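EIAV protease (Equine infectious anemia virus, PDB 1FMB) is an aspartic proteinase that probably cleaves the viral polyproteins, its active site shared by two subunits and here occupied by an inhibitor. Local coordinates at residues A[51-56]-A[60-65]; A[35-40]-A[86-91]; A[66-71]-A[75-80]. The protein carries 1 engineered substitution. All coordinates share one frame; numbering follows the deposited sequence.

After strand 2-3 the chain forms strands 10-15, 18-24 and 32-34 and then reaches helix 35-40, where contact 2 opens. That loop closes only at 86-91, and contacts 1 and 3 are both nested within it, one after the other and without crossing. Contact 1 closes the short hairpin of 53-55 with the start of strand 58-71. Contact 3 pairs the far end of that strand with 74-83, so strand 58-71 serves both hairpins. Tyr38 packs against Phe63 and Thr65, tying the helix to contact 1, while Met80 rests on Thr88, Ile89 and Leu90, joining contact 3 to the segment that ends contact 2.

Contact 1: A[51-56]-A[60-65]; sequences TGIGGV and VETFST. Engineered in segment 51-56: Gly54 (natural residue Ile). With HYB ([2-(2-methyl-propane-2-sulfonylmethyl)-3-naphthalen-1-yl-propionyl-valinyl]-phenylalaninol), chain B.
Thr62 OG1 is gripped from two directions: the backbone N of Gly52 makes a weak hydrogen bond to it at 3.1 Å, and a water lies 2.6 Å from the same OG1. That water also accepts a hydrogen bond from Thr51 N, so one hydroxyl gathers two consecutive amides, one directly and one through the water. Thr62 can do this because its chi1 of 51° sets OG1 between its own backbone N and carbonyl carbon, facing the amide of Gly52. Its methyl CG2 swings to the other side and meets Ile53 CG1 at 4.0 Å, the two side chains passing at a slant.

Next comes an antiparallel hydrogen-bonded pair. Ile53 N donates to Val60 O at 3.0 Å, approaching in the carbonyl plane, and Val60 N returns the bond to Ile53 O at 2.9 Å, almost in line with the carbonyl. Both beta-branched side chains emerge on the same face, Ile53 CG1 coming near Val60 CB, and branching at CB suits their extended backbone. Gly52, with a positive phi of 67°, brings its CA to 3.1 Å from Val60 O, a closeness that suits a residue without a side chain.

This hairpin is the flap of the retroviral aspartic proteases, which folds over bound ligand. Engineered Gly54 holds the inhibitor by its backbone: its N donates to sulfonyl O2 of the inhibitor at 3.1 Å, and its O accepts from inhibitor N25 at 3.0 Å.

Around the flap, Ile53 packs on Leu81 of strand 74-83 and on Val56 of the second subunit. Beyond Thr62 strand 58-71 runs on alongside strand 74-83, where Phe63 bonds by its backbone to Val82 and lies edge-to-face with Tyr38 of helix 35-40.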
loop_
_atom_site.group_PDB
_atom_site.type_symbol
_atom_site.label_atom_id
_atom_site.label_comp_id
_atom_site.label_asym_id
_atom_site.label_seq_id
_atom_site.Cartn_x
_atom_site.Cartn_y
_atom_site.Cartn_z
ATOM N N THR A 51 16.714 -5.841 -9.140
ATOM C CA THR A 51 15.963 -5.878 -10.407
ATOM C C THR A 51 14.580 -5.205 -10.381
ATOM O O THR A 51 13.628 -5.636 -11.039
ATOM C CB THR A 51 15.509 -7.301 -10.761
ATOM O OG1 THR A 51 14.788 -7.831 -9.620
ATOM C CG2 THR A 51 16.744 -8.133 -11.116
ATOM N N GLY A 52 14.430 -4.134 -9.682
ATOM C CA GLY A 52 13.403 -3.184 -9.502
ATOM C C GLY A 52 12.103 -3.509 -8.836
ATOM O O GLY A 52 11.916 -4.637 -8.390
ATOM N N ILE A 53 11.301 -2.452 -8.723
ATOM C CA ILE A 53 9.965 -2.676 -8.156
ATOM C C ILE A 53 8.979 -2.074 -9.175
ATOM O O ILE A 53 9.303 -1.166 -9.963
ATOM C CB ILE A 53 9.830 -1.956 -6.786
ATOM C CG1 ILE A 53 10.238 -0.527 -7.015
ATOM C CG2 ILE A 53 10.582 -2.832 -5.793
ATOM C CD1 ILE A 53 10.196 0.263 -5.718
ATOM N N GLY A 54 7.721 -2.545 -9.128
ATOM C CA GLY A 54 6.680 -2.051 -10.033
ATOM C C GLY A 54 5.605 -1.452 -9.152
ATOM O O GLY A 54 5.321 -1.981 -8.078
ATOM N N GLY A 55 5.018 -0.362 -9.649
ATOM C CA GLY A 55 3.942 0.292 -8.940
ATOM C C GLY A 55 3.103 0.991 -10.010
ATOM O O GLY A 55 3.118 0.710 -11.229
ATOM N N VAL A 56 2.298 1.892 -9.464
ATOM C CA VAL A 56 1.373 2.644 -10.291
ATOM C C VAL A 56 1.863 3.101 -11.654
ATOM O O VAL A 56 1.244 2.708 -12.656
ATOM C CB VAL A 56 0.936 3.838 -9.396
ATOM C CG1 VAL A 56 0.685 5.129 -10.151
ATOM C CG2 VAL A 56 -0.309 3.342 -8.680
ATOM N N VAL A 60 10.761 0.830 -11.440
ATOM C CA VAL A 60 11.846 1.732 -11.033
ATOM C C VAL A 60 12.993 0.849 -10.553
ATOM O O VAL A 60 12.799 -0.177 -9.911
ATOM C CB VAL A 60 11.181 2.585 -9.935
ATOM C CG1 VAL A 60 12.170 2.937 -8.856
ATOM C CG2 VAL A 60 10.522 3.791 -10.600
ATOM N N GLU A 61 14.232 1.228 -10.891
ATOM C CA GLU A 61 15.408 0.459 -10.531
ATOM C C GLU A 61 15.672 0.478 -9.028
ATOM O O GLU A 61 15.327 1.424 -8.371
ATOM C CB GLU A 61 16.694 1.026 -11.192
ATOM C CG GLU A 61 16.725 0.493 -12.633
ATOM C CD GLU A 61 17.782 1.123 -13.529
ATOM O OE1 GLU A 61 18.918 1.398 -13.052
ATOM O OE2 GLU A 61 17.430 1.297 -14.729
ATOM N N THR A 62 16.220 -0.606 -8.527
ATOM C CA THR A 62 16.526 -0.618 -7.104
ATOM C C THR A 62 17.906 -1.218 -6.825
ATOM O O THR A 62 18.441 -1.865 -7.744
ATOM C CB THR A 62 15.580 -1.643 -6.440
ATOM O OG1 THR A 62 15.570 -2.937 -7.073
ATOM C CG2 THR A 62 14.207 -1.012 -6.391
ATOM N N PHE A 63 18.388 -0.987 -5.607
ATOM C CA PHE A 63 19.573 -1.741 -5.192
ATOM C C PHE A 63 19.162 -2.272 -3.797
ATOM O O PHE A 63 18.203 -1.700 -3.275
ATOM C CB PHE A 63 20.886 -1.071 -5.044
ATOM C CG PHE A 63 21.054 0.139 -4.227
ATOM C CD1 PHE A 63 21.381 0.047 -2.882
ATOM C CD2 PHE A 63 20.930 1.364 -4.851
ATOM C CE1 PHE A 63 21.594 1.221 -2.176
ATOM C CE2 PHE A 63 21.114 2.542 -4.130
ATOM C CZ PHE A 63 21.449 2.451 -2.789
ATOM N N SER A 64 19.753 -3.316 -3.288
ATOM C CA SER A 64 19.387 -3.796 -1.947
ATOM C C SER A 64 20.569 -3.459 -1.014
ATOM O O SER A 64 21.730 -3.353 -1.433
ATOM C CB SER A 64 18.932 -5.222 -1.878
ATOM O OG SER A 64 19.936 -6.131 -2.148
ATOM N N THR A 65 20.268 -3.392 0.284
ATOM C CA THR A 65 21.322 -3.051 1.279
ATOM C C THR A 65 20.979 -3.657 2.617
ATOM O O THR A 65 19.794 -3.722 2.959
ATOM C CB THR A 65 21.461 -1.525 1.341
ATOM O OG1 THR A 65 22.676 -1.151 2.021
ATOM C CG2 THR A 65 20.324 -0.743 2.029
HETATM S S1 HYB B . 7.088 -5.615 -6.735
HETATM O O2 HYB B . 6.998 -5.436 -8.158
HETATM O O3 HYB B . 7.636 -4.558 -5.949
HETATM C C4 HYB B . 1.795 -6.258 -10.465
HETATM C C5 HYB B . 2.933 -5.534 -10.277
HETATM C C6 HYB B . 3.369 -5.197 -8.935
HETATM C C7 HYB B . 2.652 -5.602 -7.865
HETATM C C8 HYB B . 1.388 -6.389 -8.037
HETATM C C9 HYB B . 1.006 -6.700 -9.348
HETATM C C10 HYB B . -0.183 -7.471 -9.582
HETATM C C11 HYB B . -0.943 -7.882 -8.518
HETATM C C12 HYB B . -0.561 -7.558 -7.187
HETATM C C13 HYB B . 0.602 -6.818 -6.960
HETATM O O14 HYB B . -0.064 -1.058 -2.806
HETATM C C15 HYB B . 0.292 0.250 -3.387
HETATM N N16 HYB B . 2.205 -0.887 -4.363
HETATM C C17 HYB B . 1.017 -0.090 -4.719
HETATM C C18 HYB B . 0.132 -0.950 -5.653
HETATM C C19 HYB B . 0.531 -1.149 -7.101
HETATM C C20 HYB B . 1.235 -2.268 -7.559
HETATM C C21 HYB B . 1.547 -2.469 -8.910
HETATM C C22 HYB B . 1.145 -1.507 -9.843
HETATM C C23 HYB B . 0.421 -0.396 -9.417
HETATM C C24 HYB B . 0.118 -0.213 -8.065
HETATM N N25 HYB B . 4.555 -2.601 -5.282
HETATM C C26 HYB B . 4.568 -1.563 -4.219
HETATM C C27 HYB B . 3.492 -0.525 -4.718
HETATM O O28 HYB B . 3.735 0.523 -5.295
HETATM C C29 HYB B . 5.957 -0.924 -3.971
HETATM C C30 HYB B . 5.841 0.360 -3.134
HETATM C C31 HYB B . 6.827 -2.006 -3.291
HETATM C C32 HYB B . 4.547 -3.941 -5.042
HETATM O O33 HYB B . 4.517 -4.423 -3.903
HETATM C C34 HYB B . 4.482 -4.837 -6.296
HETATM C C35 HYB B . 3.000 -5.281 -6.401
HETATM C C36 HYB B . 5.442 -6.066 -6.211
HETATM C C37 HYB B . 8.342 -7.306 -4.883
HETATM C C38 HYB B . 8.136 -7.092 -6.404
HETATM C C39 HYB B . 9.523 -6.750 -7.003
HETATM C C40 HYB B . 7.532 -8.339 -7.095
HETATM O O HOH W 1 15.366 -5.519 -6.530
#

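Contact 2: A[35-40]-A[86-91]. With HYB ([2-(2-methyl-propane-2-sulfonylmethyl)-3-naphthalen-1-yl-propionyl-valinyl]-phenylalaninol), chain C.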
loop_
_atom_site.group_PDB
_atom_site.type_symbol
_atom_site.label_atom_id
_atom_site.label_comp_id
_atom_site.label_asym_id
_atom_site.label_seq_id
_atom_site.Cartn_x
_atom_site.Cartn_y
_atom_site.Cartn_z
ATOM N N THR A 35 16.181 6.799 -1.401
ATOM C CA THR A 35 17.614 7.086 -1.489
ATOM C C THR A 35 18.069 8.219 -0.534
ATOM O O THR A 35 19.219 8.106 -0.056
ATOM C CB THR A 35 17.859 7.583 -2.927
ATOM O OG1 THR A 35 17.396 6.566 -3.836
ATOM C CG2 THR A 35 19.340 7.890 -3.117
ATOM N N ALA A 36 17.251 9.226 -0.291
ATOM C CA ALA A 36 17.524 10.371 0.574
ATOM C C ALA A 36 17.682 9.795 1.989
ATOM O O ALA A 36 18.633 10.194 2.654
ATOM C CB ALA A 36 16.436 11.423 0.641
ATOM N N HIS A 37 16.847 8.826 2.404
ATOM C CA HIS A 37 17.006 8.213 3.719
ATOM C C HIS A 37 18.273 7.364 3.810
ATOM O O HIS A 37 18.957 7.430 4.838
ATOM C CB HIS A 37 15.777 7.377 4.104
ATOM C CG HIS A 37 14.664 8.245 4.584
ATOM N ND1 HIS A 37 13.396 7.765 4.865
ATOM C CD2 HIS A 37 14.571 9.594 4.719
ATOM C CE1 HIS A 37 12.628 8.741 5.292
ATOM N NE2 HIS A 37 13.307 9.885 5.211
ATOM N N TYR A 38 18.642 6.605 2.776
ATOM C CA TYR A 38 19.822 5.750 2.719
ATOM C C TYR A 38 21.053 6.637 2.911
ATOM O O TYR A 38 21.973 6.352 3.701
ATOM C CB TYR A 38 19.788 4.942 1.416
ATOM C CG TYR A 38 21.112 4.259 1.173
ATOM C CD1 TYR A 38 21.354 3.018 1.734
ATOM C CD2 TYR A 38 22.068 4.866 0.349
ATOM C CE1 TYR A 38 22.594 2.424 1.557
ATOM C CE2 TYR A 38 23.295 4.256 0.165
ATOM C CZ TYR A 38 23.535 3.039 0.747
ATOM O OH TYR A 38 24.735 2.377 0.608
ATOM N N ASN A 39 21.051 7.806 2.288
ATOM C CA ASN A 39 22.159 8.762 2.395
ATOM C C ASN A 39 22.296 9.415 3.752
ATOM O O ASN A 39 23.334 9.978 4.086
ATOM C CB ASN A 39 22.008 9.889 1.374
ATOM C CG ASN A 39 22.221 9.351 -0.034
ATOM O OD1 ASN A 39 21.745 9.971 -0.988
ATOM N ND2 ASN A 39 22.910 8.258 -0.255
ATOM N N ARG A 40 21.259 9.380 4.568
ATOM C CA ARG A 40 21.251 9.959 5.898
ATOM C C ARG A 40 21.495 8.919 6.986
ATOM O O ARG A 40 21.601 9.321 8.145
ATOM C CB ARG A 40 19.832 10.494 6.188
ATOM C CG ARG A 40 19.540 11.957 5.939
ATOM C CD ARG A 40 18.031 12.210 5.935
ATOM N NE ARG A 40 17.351 11.970 7.201
ATOM C CZ ARG A 40 16.078 12.265 7.442
ATOM N NH1 ARG A 40 15.290 12.859 6.541
ATOM N NH2 ARG A 40 15.523 12.019 8.618
ATOM N N PRO A 86 9.042 8.591 -3.023
ATOM C CA PRO A 86 8.772 9.699 -2.127
ATOM C C PRO A 86 8.774 9.360 -0.661
ATOM O O PRO A 86 8.845 10.301 0.118
ATOM C CB PRO A 86 7.304 10.057 -2.504
ATOM C CG PRO A 86 7.211 9.519 -3.883
ATOM C CD PRO A 86 7.921 8.200 -3.869
ATOM N N VAL A 87 8.637 8.060 -0.305
ATOM C CA VAL A 87 8.573 7.841 1.167
ATOM C C VAL A 87 9.170 6.490 1.511
ATOM O O VAL A 87 9.242 5.665 0.586
ATOM C CB VAL A 87 7.066 7.891 1.525
ATOM C CG1 VAL A 87 6.271 6.820 0.781
ATOM C CG2 VAL A 87 6.762 7.747 3.004
ATOM N N THR A 88 9.612 6.256 2.739
ATOM C CA THR A 88 10.197 4.933 3.030
ATOM C C THR A 88 9.008 4.100 3.537
ATOM O O THR A 88 8.160 4.591 4.276
ATOM C CB THR A 88 11.197 5.092 4.181
ATOM O OG1 THR A 88 12.393 5.620 3.571
ATOM C CG2 THR A 88 11.493 3.729 4.815
ATOM N N ILE A 89 9.003 2.902 2.972
ATOM C CA ILE A 89 7.916 1.929 3.201
ATOM C C ILE A 89 8.339 0.633 3.824
ATOM O O ILE A 89 9.287 -0.054 3.442
ATOM C CB ILE A 89 7.376 1.635 1.755
ATOM C CG1 ILE A 89 6.808 2.907 1.124
ATOM C CG2 ILE A 89 6.387 0.457 1.688
ATOM C CD1 ILE A 89 6.292 2.720 -0.271
ATOM N N LEU A 90 7.615 0.265 4.880
ATOM C CA LEU A 90 7.763 -1.021 5.508
ATOM C C LEU A 90 6.581 -1.828 4.875
ATOM O O LEU A 90 5.385 -1.540 5.085
ATOM C CB LEU A 90 7.539 -0.910 7.026
ATOM C CG LEU A 90 8.814 -1.021 7.848
ATOM C CD1 LEU A 90 10.028 -0.384 7.219
ATOM C CD2 LEU A 90 8.572 -0.582 9.285
ATOM N N GLY A 91 6.943 -2.832 4.072
ATOM C CA GLY A 91 5.925 -3.663 3.433
ATOM C C GLY A 91 5.722 -4.942 4.267
ATOM O O GLY A 91 6.273 -5.116 5.353
HETATM S S1 HYB C . -2.239 10.086 -4.516
HETATM O O2 HYB C . -1.215 10.767 -5.259
HETATM O O3 HYB C . -2.870 8.952 -5.109
HETATM C C4 HYB C . 3.820 11.435 -2.561
HETATM C C5 HYB C . 3.060 11.060 -3.628
HETATM C C6 HYB C . 1.969 10.119 -3.452
HETATM C C7 HYB C . 1.700 9.613 -2.230
HETATM C C8 HYB C . 2.523 9.995 -1.037
HETATM C C9 HYB C . 3.561 10.911 -1.249
HETATM C C10 HYB C . 4.375 11.336 -0.144
HETATM C C11 HYB C . 4.138 10.827 1.106
HETATM C C12 HYB C . 3.090 9.889 1.319
HETATM C C13 HYB C . 2.291 9.486 0.247
HETATM O O14 HYB C . 1.576 2.452 -0.704
HETATM C C15 HYB C . 2.026 1.887 -1.989
HETATM N N16 HYB C . 0.978 3.821 -3.021
HETATM C C17 HYB C . 2.268 3.120 -2.904
HETATM C C18 HYB C . 3.289 4.104 -2.284
HETATM C C19 HYB C . 3.879 5.214 -3.129
HETATM C C20 HYB C . 3.378 6.521 -3.143
HETATM C C21 HYB C . 3.967 7.553 -3.884
HETATM C C22 HYB C . 5.102 7.267 -4.652
HETATM C C23 HYB C . 5.636 5.980 -4.636
HETATM C C24 HYB C . 5.034 4.964 -3.889
HETATM N N25 HYB C . -0.570 6.275 -3.964
HETATM C C26 HYB C . -0.997 4.855 -4.067
HETATM C C27 HYB C . 0.367 4.082 -4.234
HETATM O O28 HYB C . 0.828 3.684 -5.292
HETATM C C29 HYB C . -1.997 4.575 -5.214
HETATM C C30 HYB C . -2.123 3.067 -5.491
HETATM C C31 HYB C . -3.340 5.222 -4.801
HETATM C C32 HYB C . -1.060 7.156 -3.049
HETATM O O33 HYB C . -1.892 6.844 -2.188
HETATM C C34 HYB C . -0.436 8.567 -3.090
HETATM C C35 HYB C . 0.590 8.591 -1.927
HETATM C C36 HYB C . -1.500 9.702 -2.937
HETATM C C37 HYB C . -4.765 10.603 -3.416
HETATM C C38 HYB C . -3.586 11.287 -4.153
HETATM C C39 HYB C . -4.118 11.733 -5.537
HETATM C C40 HYB C . -3.024 12.496 -3.365
#
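His37 and Thr88 meet through a single polar bond that joins the short helix 35-40 to the segment entering strand 89-90, within the retroviral aspartic protease fold. Along the helix, Thr35 comes first; its OG1 is hydrogen-bonded to Asp84, and its carbonyl O accepts the helical bond from Asn39 N at 3.0 Å. His37 is the helix residue that reaches across. With chi1 at -79°, its CG stands beside the backbone N and the ring is carried toward 86-91, where ND1 comes 2.7 Å from Thr88 OG1. The hydroxyl sits at the ring edge, near the ring plane, and either atom could be the donor. Thr88 OG1 also binds Thr34 N, while Thr34 OG1 binds His37 N, so the start of the helix and the buried threonine are knitted together by small hydroxyl residues. Next, Tyr38 turns its ring away from Thr88, edge-to-face with Phe63. Arg40 lays one face of its guanidinium against His37 CD2, 3.7 Å above the plane and offset toward the rim.

The backbone of Leu90 is hydrogen-bonded to that of Asp25. The segment meets a second copy of the inhibitor on both sides of Thr88, at Pro86 and at the pocket residue Ile89, whose CD1 is 3.9 Å from inhibitor C18.

Contact 3: A[66-71]-A[75-80]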
loop_
_atom_site.group_PDB
_atom_site.type_symbol
_atom_site.label_atom_id
_atom_site.label_comp_id
_atom_site.label_asym_id
_atom_site.label_seq_id
_atom_site.Cartn_x
_atom_site.Cartn_y
_atom_site.Cartn_z
ATOM N N PRO A 66 21.924 -4.136 3.414
ATOM C CA PRO A 66 21.679 -4.777 4.704
ATOM C C PRO A 66 21.374 -3.727 5.752
ATOM O O PRO A 66 21.932 -2.608 5.806
ATOM C CB PRO A 66 22.940 -5.635 5.012
ATOM C CG PRO A 66 23.997 -5.100 4.096
ATOM C CD PRO A 66 23.362 -4.155 3.111
ATOM N N VAL A 67 20.337 -4.020 6.566
ATOM C CA VAL A 67 19.938 -3.072 7.578
ATOM C C VAL A 67 19.556 -3.844 8.856
ATOM O O VAL A 67 19.349 -5.035 8.875
ATOM C CB VAL A 67 18.706 -2.166 7.260
ATOM C CG1 VAL A 67 18.869 -1.221 6.054
ATOM C CG2 VAL A 67 17.434 -3.005 7.054
ATOM N N THR A 68 19.616 -3.157 9.972
ATOM C CA THR A 68 19.169 -3.591 11.277
ATOM C C THR A 68 18.031 -2.608 11.637
ATOM O O THR A 68 18.116 -1.366 11.707
ATOM C CB THR A 68 20.225 -3.434 12.387
ATOM O OG1 THR A 68 21.178 -4.434 12.012
ATOM C CG2 THR A 68 19.548 -3.940 13.652
ATOM N N ILE A 69 16.854 -3.188 11.917
ATOM C CA ILE A 69 15.704 -2.361 12.280
ATOM C C ILE A 69 15.345 -2.637 13.748
ATOM O O ILE A 69 15.318 -3.806 14.074
ATOM C CB ILE A 69 14.456 -2.672 11.426
ATOM C CG1 ILE A 69 14.785 -2.254 9.977
ATOM C CG2 ILE A 69 13.197 -1.941 11.864
ATOM C CD1 ILE A 69 13.701 -2.648 9.010
ATOM N N LYS A 70 15.120 -1.582 14.509
ATOM C CA LYS A 70 14.739 -1.768 15.902
ATOM C C LYS A 70 13.405 -1.050 16.120
ATOM O O LYS A 70 13.099 0.093 15.785
ATOM C CB LYS A 70 15.922 -1.386 16.784
ATOM N N LYS A 71 12.436 -1.802 16.669
ATOM C CA LYS A 71 11.076 -1.313 16.959
ATOM C C LYS A 71 10.369 -2.371 17.824
ATOM O O LYS A 71 10.593 -3.564 17.626
ATOM C CB LYS A 71 10.221 -1.199 15.686
ATOM C CG LYS A 71 8.828 -0.640 15.825
ATOM C CD LYS A 71 8.775 0.813 16.245
ATOM C CE LYS A 71 7.359 1.369 16.366
ATOM N NZ LYS A 71 7.445 2.800 16.791
ATOM N N HIS A 75 14.653 -6.762 17.141
ATOM C CA HIS A 75 15.909 -6.410 16.459
ATOM C C HIS A 75 15.876 -7.168 15.142
ATOM O O HIS A 75 16.105 -8.383 15.225
ATOM C CB HIS A 75 17.037 -6.958 17.336
ATOM C CG HIS A 75 18.310 -6.262 17.002
ATOM N ND1 HIS A 75 18.707 -5.146 17.710
ATOM C CD2 HIS A 75 19.249 -6.513 16.062
ATOM C CE1 HIS A 75 19.864 -4.732 17.208
ATOM N NE2 HIS A 75 20.217 -5.542 16.218
ATOM N N ILE A 76 15.525 -6.544 14.020
ATOM C CA ILE A 76 15.446 -7.335 12.794
ATOM C C ILE A 76 16.627 -7.028 11.882
ATOM O O ILE A 76 16.935 -5.859 11.677
ATOM C CB ILE A 76 14.111 -6.982 12.132
ATOM C CG1 ILE A 76 13.001 -7.692 12.925
ATOM C CG2 ILE A 76 14.031 -7.399 10.682
ATOM C CD1 ILE A 76 11.832 -6.750 13.084
ATOM N N LYS A 77 17.254 -8.086 11.405
ATOM C CA LYS A 77 18.432 -7.897 10.548
ATOM C C LYS A 77 17.948 -8.407 9.192
ATOM O O LYS A 77 17.554 -9.581 9.060
ATOM C CB LYS A 77 19.535 -8.833 10.998
ATOM C CG LYS A 77 20.888 -8.333 11.390
ATOM C CD LYS A 77 20.816 -8.196 12.916
ATOM C CE LYS A 77 22.186 -8.042 13.561
ATOM N NZ LYS A 77 22.931 -6.814 13.135
ATOM N N THR A 78 17.889 -7.532 8.203
ATOM C CA THR A 78 17.410 -8.003 6.910
ATOM C C THR A 78 17.954 -7.122 5.798
ATOM O O THR A 78 18.908 -6.379 6.051
ATOM C CB THR A 78 15.869 -7.977 6.977
ATOM O OG1 THR A 78 15.385 -8.588 5.777
ATOM C CG2 THR A 78 15.344 -6.566 7.171
ATOM N N ARG A 79 17.468 -7.263 4.571
ATOM C CA ARG A 79 17.890 -6.441 3.478
ATOM C C ARG A 79 16.682 -5.573 3.100
ATOM O O ARG A 79 15.534 -6.038 3.228
ATOM C CB ARG A 79 18.332 -7.180 2.232
ATOM C CG ARG A 79 19.799 -7.573 2.395
ATOM C CD ARG A 79 20.530 -7.249 1.110
ATOM N NE ARG A 79 21.539 -8.256 0.817
ATOM C CZ ARG A 79 21.630 -8.786 -0.408
ATOM N NH1 ARG A 79 20.821 -8.466 -1.413
ATOM N NH2 ARG A 79 22.573 -9.702 -0.614
ATOM N N MET A 80 16.896 -4.334 2.682
ATOM C CA MET A 80 15.819 -3.471 2.272
ATOM C C MET A 80 16.206 -2.967 0.870
ATOM O O MET A 80 17.403 -2.800 0.625
ATOM C CB MET A 80 15.733 -2.189 3.107
ATOM C CG MET A 80 14.756 -2.365 4.255
ATOM S SD MET A 80 14.568 -0.874 5.237
ATOM C CE MET A 80 13.157 0.038 4.586
#
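The His75 ring is met obliquely by the methyl CG2 of Thr68, which comes neither over its face nor at its edge; the contact with NE2 is tight and its exact distance doubtful. Lys77 CD of the same strand as the histidine lies in plane at the ring edge. With chi1 near -160°, the ring's CG stands opposite the backbone N, and the imidazole swings across toward strand 66-71. The other flat group, the guanidinium of Arg79, reaches beyond the pair to make a cation-pi contact with Tyr48. Nearer its root, the aliphatic part of Arg79 rests on Pro66, with CG 4.1 Å from Pro66 CA.

Thr68 uses its two branches separately. Its methyl goes to the histidine and its OG1 accepts from Lys77 NZ at 3.2 Å. Lys77 lies alongside the threonine, pointing the same way, and the bends at chi2 and chi4 curl its amine back to the hydroxyl. Charged side chains such as Lys77 and Arg79 suit a face where both are exposed.

Beneath them runs an antiparallel beta hairpin, strands 58-71 and 74-83 of the retroviral protease sheet; over 66-71 and 75-80 the N-to-C directions make an angle of 155°. Val67 with Thr78 and Ile69 with Ile76 are the hydrogen-bonded pairs. In the latter, both bonds are 2.7 Å, from Ile69 N to Ile76 O and from Ile76 N to Ile69 O. Between these pairs, Thr68 CA directs its hydrogen at Ile76 O from 3.2 Å.

The opposite face is largely apolar: Val67, Ile69 and Ile76, with Thr78 among them, whose methyl CG2 turns to Val67 CG2. Ile94 of helix 92-97 touches this face at Ile69 and Thr78, and Ile15 of strand 10-15 touches it at Val67 and Ile69. Met80, at the end of its segment, reaches Val67, the two side chains crossing at about a right angle with Met80 CG 3.9 Å from Val67 CG2. Ile69 adds its CD1 at 4.3 Å from Met80 SD.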